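Local coordinates for protein 1d10 (Caenorhabditis elegans, PDB 1T9F) that is of unknown function but folds as a beta-trefoil built from MIR repeats, as in relatives of the SDF2 family, at residues A[94-97]-A[98-101]; A[148-151]-A[152-156]; A[164-167]-A[168-172]. All blocks are in the same frame, centred on the assembly; numbering follows the deposited sequence.

Overall arrangement
Contacts 1, 2 and 3 follow one another along the chain, each a local turn in a loop of the beta-trefoil. Contact 1 runs from the loop after strand 85-89 into the start of strand 100-105, and contact 2 lies between strands 142-146 and 158-163, starting on the short strand 148-149; both loops close hairpins of the second sheet. Contact 3 leads from strand 158-163 to the barrel strand 172-175. Contacts 1 and 2 have centres about 15 Å apart and touch, with Leu95 and Pro94 against Phe150, joining loops of two MIR ranges. Contact 3 lies about 14 Å from contact 1 and 21 Å from contact 2, centre to centre, and touches neither.

Contact 1: A[94-97]-A[98-101]; sequences PLSK and QHQE
Ser96 and His99 close a type I beta turn, in which His99 N donates to Ser96 O over 2.9 Å with an N-H...O angle of 158°. The donor stands well above the carbonyl plane of Ser96, 49° out of it, so the bond does not use a carbonyl lone pair. Beside this bond the side chains of the first and fourth residues also meet: Ser96 CB approaches the His99 ring obliquely and comes within 3.9 Å of CD2. The imidazole is turned that way because its CG lies beside the backbone N of His99 (chi1 -67°). The course of the backbone round the turn, in its own right, brings His99 CB to 3.7 Å from Ser96 O. Further along, the ring meets Val161 and Thr163 of strand 158-163. The hydroxyl of Ser96 looks elsewhere, bonding to Glu159 OE1, while the other carboxylate oxygen of Glu159 accepts the backbone N of Leu95; one acidic group thus grips the chain entering the turn at two points. Lys97, an exposed corner residue, meets the second segment with its CB, 3.2 Å from Gln98 N. Nearer the base of the loop the packing is looser, with Pro94 CD 4.4 Å from Glu101 CG. The pyrrolidine rests also on Tyr31, and the Glu101 carboxylate is fixed by His89 and Ser35, both bonded to OE1. A type I turn set in a long loop between paired antiparallel strands, here 85-89 and 100-105, belongs to one hairpin of the three-hairpin layer that accompanies the barrel in the beta-trefoil fold.

Contact 2: A[148-151]-A[152-156]; sequences QQFG and RPIHG
Phe150 and Ile154 lie side by side and point the same way, with the CD1 methyl of Ile154 over one face of the ring. This is a CH-pi contact: CD1 sits 4.0 Å from the Phe150 ring centroid, 29° off the ring normal. CG1 of Ile154 takes the crowded position between the backbone N and the carbonyl carbon (chi1 49°), which sends the longer branch across Phe150 CB, 3.7 Å from CG1, and on to the ring. With an alanine here, the face of Phe150 would probably lose its methyl cover and the ring would be freer to turn. The ring also packs on the loop of contact 1. Two backbone bonds hold the loop shut: Gly156 N donates to Phe150 O at 3.0 Å, and Ile154 N to Gly151 O at 3.1 Å, the latter round the cis peptide before Pro153. Gly156 adopts a positive phi at which a side chain would be jammed against the preceding carbonyl O, so glycine suits the exit. On the solvent side Arg152 and His155 are both exposed: His155 touches Gly151 with CB alone, 4.0 Å from its C, and the bent Arg152 chain passes loosely beside that atom. A reversal through a cis proline, bonded from first to fourth residue, is the mark of a type VI beta turn, placed here at the surface end of a trefoil hairpin.

Contact 3: A[164-167]-A[168-172]; sequences DSIT and GGSAW
Ser170 folds back over the chain ahead of it, its CB 3.9 Å from Ile166 CG2 and its hydroxyl set against the backbone N of Thr167. The motif is a type I beta turn from Thr167 to Ser170 combined with an ST turn, in the link between hairpin strand 158-163 and barrel strand 172-175 of the beta-trefoil. Ser170 N closes the first at 3.2 Å from Thr167 O, approaching from far above the carbonyl plane, 70° out of it. The ST turn is made by Thr167 OG1, which accepts Gly169 N, also at 3.2 Å; OG1 can reach that amide because it is placed between the backbone N and the carbonyl carbon (chi1 65°). One side-chain oxygen from each end thus takes a backbone N-H inside the turn, Ser170 OG from Thr167 and Thr167 OG1 from Gly169. Ser170 OG has a further partner in Ser144 OG, which ties the buried last residue of the turn to strand 142-146. Gly169 is held by backbone bonding to Leu145 and by its carbonyl oxygen, which accepts Asn17 ND2. The outer side is more open: Ile166 lies on Tyr142 and Lys133, about 4 Å from a malonate ion probably brought by the crystallisation liquor. Straightest of the three bonds is Thr167 N to Ser170 OG, 2.8 Å long with an N-H...O angle of 174°.

Contact 1: A[94-97]-A[98-101]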
ATOM      1  N   PRO A  94      -8.767   3.087  12.486  1.00 38.42           N
ATOM      2  CA  PRO A  94      -9.792   2.320  13.204  1.00 35.67           C
ATOM      3  C   PRO A  94      -9.457   1.906  14.640  1.00 37.03           C
ATOM      4  O   PRO A  94     -10.304   2.010  15.521  1.00 40.77           O
ATOM      5  CB  PRO A  94     -10.022   1.119  12.293  1.00 29.83           C
ATOM      6  CG  PRO A  94      -8.682   0.920  11.664  1.00 29.44           C
ATOM      7  CD  PRO A  94      -8.279   2.335  11.318  1.00 36.05           C
ATOM      8  N   LEU A  95      -8.237   1.435  14.878  1.00 35.63           N
ATOM      9  CA  LEU A  95      -7.848   1.006  16.222  1.00 36.64           C
ATOM     10  C   LEU A  95      -6.793   1.909  16.843  1.00 42.63           C
ATOM     11  O   LEU A  95      -6.601   1.902  18.059  1.00 47.02           O
ATOM     12  CB  LEU A  95      -7.324  -0.434  16.200  1.00 38.74           C
ATOM     13  CG  LEU A  95      -8.258  -1.525  15.667  1.00 40.77           C
ATOM     14  CD1 LEU A  95      -7.529  -2.858  15.675  1.00 39.69           C
ATOM     15  CD2 LEU A  95      -9.520  -1.596  16.513  1.00 40.79           C
ATOM     16  N   SER A  96      -6.102   2.678  16.012  1.00 36.08           N
ATOM     17  CA  SER A  96      -5.076   3.588  16.509  1.00 41.78           C
ATOM     18  C   SER A  96      -5.509   5.030  16.288  1.00 42.25           C
ATOM     19  O   SER A  96      -5.261   5.618  15.236  1.00 39.09           O
ATOM     20  CB  SER A  96      -3.745   3.319  15.812  1.00 39.54           C
ATOM     21  OG  SER A  96      -3.261   2.034  16.150  1.00 35.31           O
ATOM     22  N   LYS A  97      -6.161   5.588  17.302  1.00 45.24           N
ATOM     23  CA  LYS A  97      -6.668   6.955  17.265  1.00 45.06           C
ATOM     24  C   LYS A  97      -5.635   8.009  16.871  1.00 42.14           C
ATOM     25  O   LYS A  97      -5.970   8.999  16.214  1.00 43.54           O
ATOM     26  CB  LYS A  97      -7.254   7.315  18.632  1.00 48.52           C
ATOM     27  CG  LYS A  97      -8.464   6.488  19.039  1.00 52.57           C
ATOM     28  CD  LYS A  97      -9.698   6.859  18.229  1.00 57.98           C
ATOM     29  CE  LYS A  97     -10.959   6.232  18.819  1.00 61.18           C
ATOM     30  NZ  LYS A  97     -12.213   6.759  18.191  1.00 58.28           N
ATOM     31  N   GLN A  98      -4.384   7.802  17.274  1.00 36.04           N
ATOM     32  CA  GLN A  98      -3.324   8.758  16.974  1.00 38.17           C
ATOM     33  C   GLN A  98      -2.865   8.720  15.525  1.00 40.86           C
ATOM     34  O   GLN A  98      -2.099   9.586  15.086  1.00 39.81           O
ATOM     35  CB  GLN A  98      -2.109   8.521  17.873  1.00 38.01           C
ATOM     36  CG  GLN A  98      -2.266   7.438  18.935  1.00 49.40           C
ATOM     37  CD  GLN A  98      -2.303   6.030  18.367  1.00 36.04           C
ATOM     38  OE1 GLN A  98      -3.326   5.583  17.851  1.00 47.61           O
ATOM     39  NE2 GLN A  98      -1.179   5.327  18.457  1.00 30.21           N
ATOM     40  N   HIS A  99      -3.323   7.720  14.781  1.00 35.91           N
ATOM     41  CA  HIS A  99      -2.912   7.599  13.398  1.00 31.16           C
ATOM     42  C   HIS A  99      -4.007   7.840  12.376  1.00 35.68           C
ATOM     43  O   HIS A  99      -5.200   7.846  12.690  1.00 37.44           O
ATOM     44  CB  HIS A  99      -2.252   6.239  13.164  1.00 34.15           C
ATOM     45  CG  HIS A  99      -0.949   6.078  13.885  1.00 30.13           C
ATOM     46  ND1 HIS A  99       0.014   7.064  13.901  1.00 34.64           N
ATOM     47  CD2 HIS A  99      -0.444   5.048  14.602  1.00 30.49           C
ATOM     48  CE1 HIS A  99       1.059   6.648  14.594  1.00 34.06           C
ATOM     49  NE2 HIS A  99       0.806   5.427  15.031  1.00 36.14           N
ATOM     50  N   GLN A 100      -3.563   8.042  11.143  1.00 32.92           N
ATOM     51  CA  GLN A 100      -4.426   8.315  10.010  1.00 29.72           C
ATOM     52  C   GLN A 100      -4.905   7.011   9.375  1.00 32.33           C
ATOM     53  O   GLN A 100      -4.166   6.027   9.317  1.00 26.83           O
ATOM     54  CB  GLN A 100      -3.634   9.153   9.013  1.00 33.59           C
ATOM     55  CG  GLN A 100      -4.374   9.641   7.794  1.00 35.49           C
ATOM     56  CD  GLN A 100      -3.508  10.578   6.978  1.00 44.06           C
ATOM     57  OE1 GLN A 100      -3.228  11.704   7.398  1.00 45.61           O
ATOM     58  NE2 GLN A 100      -3.056  10.113   5.819  1.00 27.33           N
ATOM     59  N   GLU A 101      -6.148   7.018   8.905  1.00 27.21           N
ATOM     60  CA  GLU A 101      -6.761   5.850   8.281  1.00 31.98           C
ATOM     61  C   GLU A 101      -6.214   5.591   6.883  1.00 33.12           C
ATOM     62  O   GLU A 101      -5.900   6.521   6.138  1.00 27.43           O
ATOM     63  CB  GLU A 101      -8.279   6.046   8.177  1.00 26.34           C
ATOM     64  CG  GLU A 101      -9.063   4.817   7.735  1.00 26.41           C
ATOM     65  CD  GLU A 101     -10.462   5.161   7.224  1.00 37.34           C
ATOM     66  OE1 GLU A 101     -10.598   5.507   6.029  1.00 34.01           O
ATOM     67  OE2 GLU A 101     -11.425   5.095   8.017  1.00 34.00           O
TER

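Contact 2: A[148-151]-A[152-156]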
ATOM      1  N   GLN A 148      -0.987  -2.919  15.858  1.00 38.43           N
ATOM      2  CA  GLN A 148      -2.218  -3.456  16.410  1.00 34.20           C
ATOM      3  C   GLN A 148      -2.753  -4.538  15.489  1.00 33.80           C
ATOM      4  O   GLN A 148      -2.437  -4.565  14.300  1.00 33.53           O
ATOM      5  CB  GLN A 148      -3.264  -2.348  16.550  1.00 41.70           C
ATOM      6  CG  GLN A 148      -2.952  -1.345  17.641  1.00 39.98           C
ATOM      7  CD  GLN A 148      -2.850  -2.010  18.997  1.00 44.06           C
ATOM      8  OE1 GLN A 148      -3.801  -2.635  19.467  1.00 41.63           O
ATOM      9  NE2 GLN A 148      -1.691  -1.887  19.630  1.00 42.38           N
ATOM     10  N   GLN A 149      -3.561  -5.431  16.047  1.00 32.46           N
ATOM     11  CA  GLN A 149      -4.163  -6.514  15.282  1.00 28.84           C
ATOM     12  C   GLN A 149      -5.674  -6.469  15.473  1.00 34.11           C
ATOM     13  O   GLN A 149      -6.161  -6.048  16.525  1.00 36.68           O
ATOM     14  CB  GLN A 149      -3.631  -7.866  15.756  1.00 30.89           C
ATOM     15  CG  GLN A 149      -2.196  -8.157  15.367  1.00 28.20           C
ATOM     16  CD  GLN A 149      -1.769  -9.564  15.761  1.00 40.50           C
ATOM     17  OE1 GLN A 149      -2.538 -10.517  15.622  1.00 28.64           O
ATOM     18  NE2 GLN A 149      -0.537  -9.701  16.240  1.00 36.77           N
ATOM     19  N   PHE A 150      -6.412  -6.902  14.458  1.00 24.96           N
ATOM     20  CA  PHE A 150      -7.864  -6.915  14.530  1.00 27.15           C
ATOM     21  C   PHE A 150      -8.370  -8.214  15.127  1.00 33.71           C
ATOM     22  O   PHE A 150      -7.635  -9.201  15.224  1.00 24.98           O
ATOM     23  CB  PHE A 150      -8.476  -6.780  13.142  1.00 25.98           C
ATOM     24  CG  PHE A 150      -8.298  -5.434  12.522  1.00 27.91           C
ATOM     25  CD1 PHE A 150      -9.013  -4.341  12.993  1.00 28.34           C
ATOM     26  CD2 PHE A 150      -7.424  -5.259  11.455  1.00 27.44           C
ATOM     27  CE1 PHE A 150      -8.865  -3.088  12.412  1.00 22.98           C
ATOM     28  CE2 PHE A 150      -7.267  -4.006  10.862  1.00 32.23           C
ATOM     29  CZ  PHE A 150      -7.991  -2.918  11.344  1.00 34.10           C
ATOM     30  N   GLY A 151      -9.641  -8.192  15.519  1.00 35.76           N
ATOM     31  CA  GLY A 151     -10.292  -9.368  16.057  1.00 27.14           C
ATOM     32  C   GLY A 151     -11.227  -9.795  14.944  1.00 34.55           C
ATOM     33  O   GLY A 151     -11.059  -9.349  13.806  1.00 27.88           O
ATOM     34  N   ARG A 152     -12.209 -10.638  15.246  1.00 32.53           N
ATOM     35  CA  ARG A 152     -13.156 -11.091  14.226  1.00 29.52           C
ATOM     36  C   ARG A 152     -13.828  -9.871  13.597  1.00 27.75           C
ATOM     37  O   ARG A 152     -13.916  -8.816  14.222  1.00 33.34           O
ATOM     38  CB  ARG A 152     -14.220 -11.990  14.855  1.00 33.63           C
ATOM     39  CG  ARG A 152     -15.324 -11.236  15.587  1.00 41.53           C
ATOM     40  CD  ARG A 152     -14.761 -10.322  16.667  1.00 57.40           C
ATOM     41  NE  ARG A 152     -13.973 -11.056  17.655  1.00 65.82           N
ATOM     42  CZ  ARG A 152     -14.439 -12.075  18.374  1.00 70.52           C
ATOM     43  NH1 ARG A 152     -15.691 -12.485  18.215  1.00 65.83           N
ATOM     44  NH2 ARG A 152     -13.656 -12.678  19.259  1.00 71.20           N
ATOM     45  N   PRO A 153     -14.322  -9.996  12.356  1.00 26.19           N
ATOM     46  CA  PRO A 153     -14.320 -11.165  11.471  1.00 26.84           C
ATOM     47  C   PRO A 153     -13.022 -11.333  10.682  1.00 25.46           C
ATOM     48  O   PRO A 153     -12.966 -12.115   9.733  1.00 28.10           O
ATOM     49  CB  PRO A 153     -15.497 -10.884  10.550  1.00 34.21           C
ATOM     50  CG  PRO A 153     -15.370  -9.401  10.354  1.00 28.42           C
ATOM     51  CD  PRO A 153     -15.116  -8.904  11.761  1.00 30.70           C
ATOM     52  N   ILE A 154     -11.989 -10.589  11.071  1.00 24.66           N
ATOM     53  CA  ILE A 154     -10.685 -10.649  10.404  1.00 25.37           C
ATOM     54  C   ILE A 154      -9.608 -10.813  11.467  1.00 24.11           C
ATOM     55  O   ILE A 154      -8.621 -10.081  11.493  1.00 26.04           O
ATOM     56  CB  ILE A 154     -10.411  -9.348   9.590  1.00 23.12           C
ATOM     57  CG1 ILE A 154     -10.692  -8.118  10.455  1.00 21.38           C
ATOM     58  CG2 ILE A 154     -11.269  -9.328   8.327  1.00 21.28           C
ATOM     59  CD1 ILE A 154     -10.323  -6.784   9.790  1.00 24.83           C
ATOM     60  N   HIS A 155      -9.812 -11.795  12.340  1.00 24.41           N
ATOM     61  CA  HIS A 155      -8.904 -12.073  13.442  1.00 19.18           C
ATOM     62  C   HIS A 155      -7.438 -12.305  13.105  1.00 17.58           C
ATOM     63  O   HIS A 155      -7.096 -13.138  12.268  1.00 19.98           O
ATOM     64  CB  HIS A 155      -9.431 -13.269  14.244  1.00 30.56           C
ATOM     65  CG  HIS A 155      -8.508 -13.723  15.330  1.00 27.69           C
ATOM     66  ND1 HIS A 155      -7.392 -14.492  15.083  1.00 28.94           N
ATOM     67  CD2 HIS A 155      -8.523 -13.497  16.665  1.00 25.57           C
ATOM     68  CE1 HIS A 155      -6.758 -14.721  16.219  1.00 27.31           C
ATOM     69  NE2 HIS A 155      -7.423 -14.127  17.194  1.00 27.47           N
ATOM     70  N   GLY A 156      -6.572 -11.568  13.788  1.00 19.47           N
ATOM     71  CA  GLY A 156      -5.144 -11.718  13.583  1.00 24.14           C
ATOM     72  C   GLY A 156      -4.546 -10.835  12.502  1.00 25.33           C
ATOM     73  O   GLY A 156      -3.327 -10.758  12.375  1.00 28.06           O
TER

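Contact 3: A[164-167]-A[168-172]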
ATOM      1  N   ASP A 164       2.623   9.939  10.937  1.00 33.67           N
ATOM      2  CA  ASP A 164       3.287  11.198  10.625  1.00 30.68           C
ATOM      3  C   ASP A 164       4.783  10.960  10.475  1.00 25.46           C
ATOM      4  O   ASP A 164       5.435  11.584   9.648  1.00 37.77           O
ATOM      5  CB  ASP A 164       3.040  12.242  11.720  1.00 37.83           C
ATOM      6  CG  ASP A 164       1.603  12.733  11.747  1.00 50.23           C
ATOM      7  OD1 ASP A 164       1.067  13.083  10.671  1.00 54.80           O
ATOM      8  OD2 ASP A 164       1.010  12.776  12.847  1.00 57.30           O
ATOM      9  N   SER A 165       5.327  10.040  11.257  1.00 29.97           N
ATOM     10  CA  SER A 165       6.753   9.760  11.175  1.00 27.24           C
ATOM     11  C   SER A 165       7.044   8.310  10.804  1.00 32.01           C
ATOM     12  O   SER A 165       6.171   7.448  10.878  1.00 31.39           O
ATOM     13  CB  SER A 165       7.431  10.099  12.508  1.00 37.93           C
ATOM     14  OG  SER A 165       7.253  11.468  12.832  1.00 48.99           O
ATOM     15  N   ILE A 166       8.284   8.055  10.400  1.00 30.62           N
ATOM     16  CA  ILE A 166       8.709   6.722  10.024  1.00 34.03           C
ATOM     17  C   ILE A 166       8.839   5.873  11.282  1.00 38.86           C
ATOM     18  O   ILE A 166       9.459   6.288  12.259  1.00 38.25           O
ATOM     19  CB  ILE A 166      10.065   6.772   9.297  1.00 29.91           C
ATOM     20  CG1 ILE A 166       9.913   7.550   7.985  1.00 43.46           C
ATOM     21  CG2 ILE A 166      10.564   5.365   9.021  1.00 23.99           C
ATOM     22  CD1 ILE A 166      11.200   7.708   7.197  1.00 40.21           C
ATOM     23  N   THR A 167       8.248   4.684  11.262  1.00 35.03           N
ATOM     24  CA  THR A 167       8.310   3.798  12.412  1.00 33.19           C
ATOM     25  C   THR A 167       8.896   2.441  12.043  1.00 33.13           C
ATOM     26  O   THR A 167       9.361   2.233  10.915  1.00 31.78           O
ATOM     27  CB  THR A 167       6.908   3.588  13.032  1.00 34.11           C
ATOM     28  OG1 THR A 167       6.061   2.899  12.099  1.00 30.90           O
ATOM     29  CG2 THR A 167       6.276   4.926  13.379  1.00 30.13           C
ATOM     30  N   GLY A 168       8.878   1.524  13.006  1.00 26.68           N
ATOM     31  CA  GLY A 168       9.399   0.191  12.773  1.00 25.97           C
ATOM     32  C   GLY A 168       8.443  -0.630  11.925  1.00 21.91           C
ATOM     33  O   GLY A 168       8.706  -1.798  11.631  1.00 31.59           O
ATOM     34  N   GLY A 169       7.327  -0.021  11.540  1.00 22.65           N
ATOM     35  CA  GLY A 169       6.356  -0.715  10.709  1.00 23.78           C
ATOM     36  C   GLY A 169       6.234  -0.070   9.337  1.00 23.03           C
ATOM     37  O   GLY A 169       5.372  -0.451   8.544  1.00 23.41           O
ATOM     38  N   SER A 170       7.113   0.890   9.049  1.00 21.07           N
ATOM     39  CA  SER A 170       7.092   1.621   7.776  1.00 19.43           C
ATOM     40  C   SER A 170       7.892   1.007   6.625  1.00 16.53           C
ATOM     41  O   SER A 170       7.731   1.409   5.473  1.00 21.03           O
ATOM     42  CB  SER A 170       7.583   3.055   7.996  1.00 20.55           C
ATOM     43  OG  SER A 170       6.849   3.697   9.028  1.00 27.07           O
ATOM     44  N   ALA A 171       8.751   0.041   6.920  1.00 19.01           N
ATOM     45  CA  ALA A 171       9.560  -0.572   5.873  1.00 17.20           C
ATOM     46  C   ALA A 171       8.840  -1.712   5.153  1.00 19.32           C
ATOM     47  O   ALA A 171       8.326  -2.631   5.786  1.00 13.82           O
ATOM     48  CB  ALA A 171      10.866  -1.071   6.457  1.00 23.09           C
ATOM     49  N   TRP A 172       8.805  -1.643   3.825  1.00 12.34           N
ATOM     50  CA  TRP A 172       8.163  -2.677   3.021  1.00 20.80           C
ATOM     51  C   TRP A 172       9.138  -3.268   2.014  1.00 18.94           C
ATOM     52  O   TRP A 172      10.167  -2.667   1.688  1.00 21.60           O
ATOM     53  CB  TRP A 172       6.951  -2.111   2.263  1.00 15.87           C
ATOM     54  CG  TRP A 172       5.893  -1.537   3.165  1.00 13.53           C
ATOM     55  CD1 TRP A 172       5.844  -0.269   3.668  1.00 13.97           C
ATOM     56  CD2 TRP A 172       4.756  -2.228   3.697  1.00 16.68           C
ATOM     57  NE1 TRP A 172       4.743  -0.123   4.486  1.00 20.55           N
ATOM     58  CE2 TRP A 172       4.060  -1.315   4.521  1.00 14.07           C
ATOM     59  CE3 TRP A 172       4.260  -3.535   3.559  1.00 16.49           C
ATOM     60  CZ2 TRP A 172       2.894  -1.666   5.209  1.00 15.95           C
ATOM     61  CZ3 TRP A 172       3.095  -3.883   4.246  1.00 16.16           C
ATOM     62  CH2 TRP A 172       2.428  -2.948   5.062  1.00 17.16           C
TER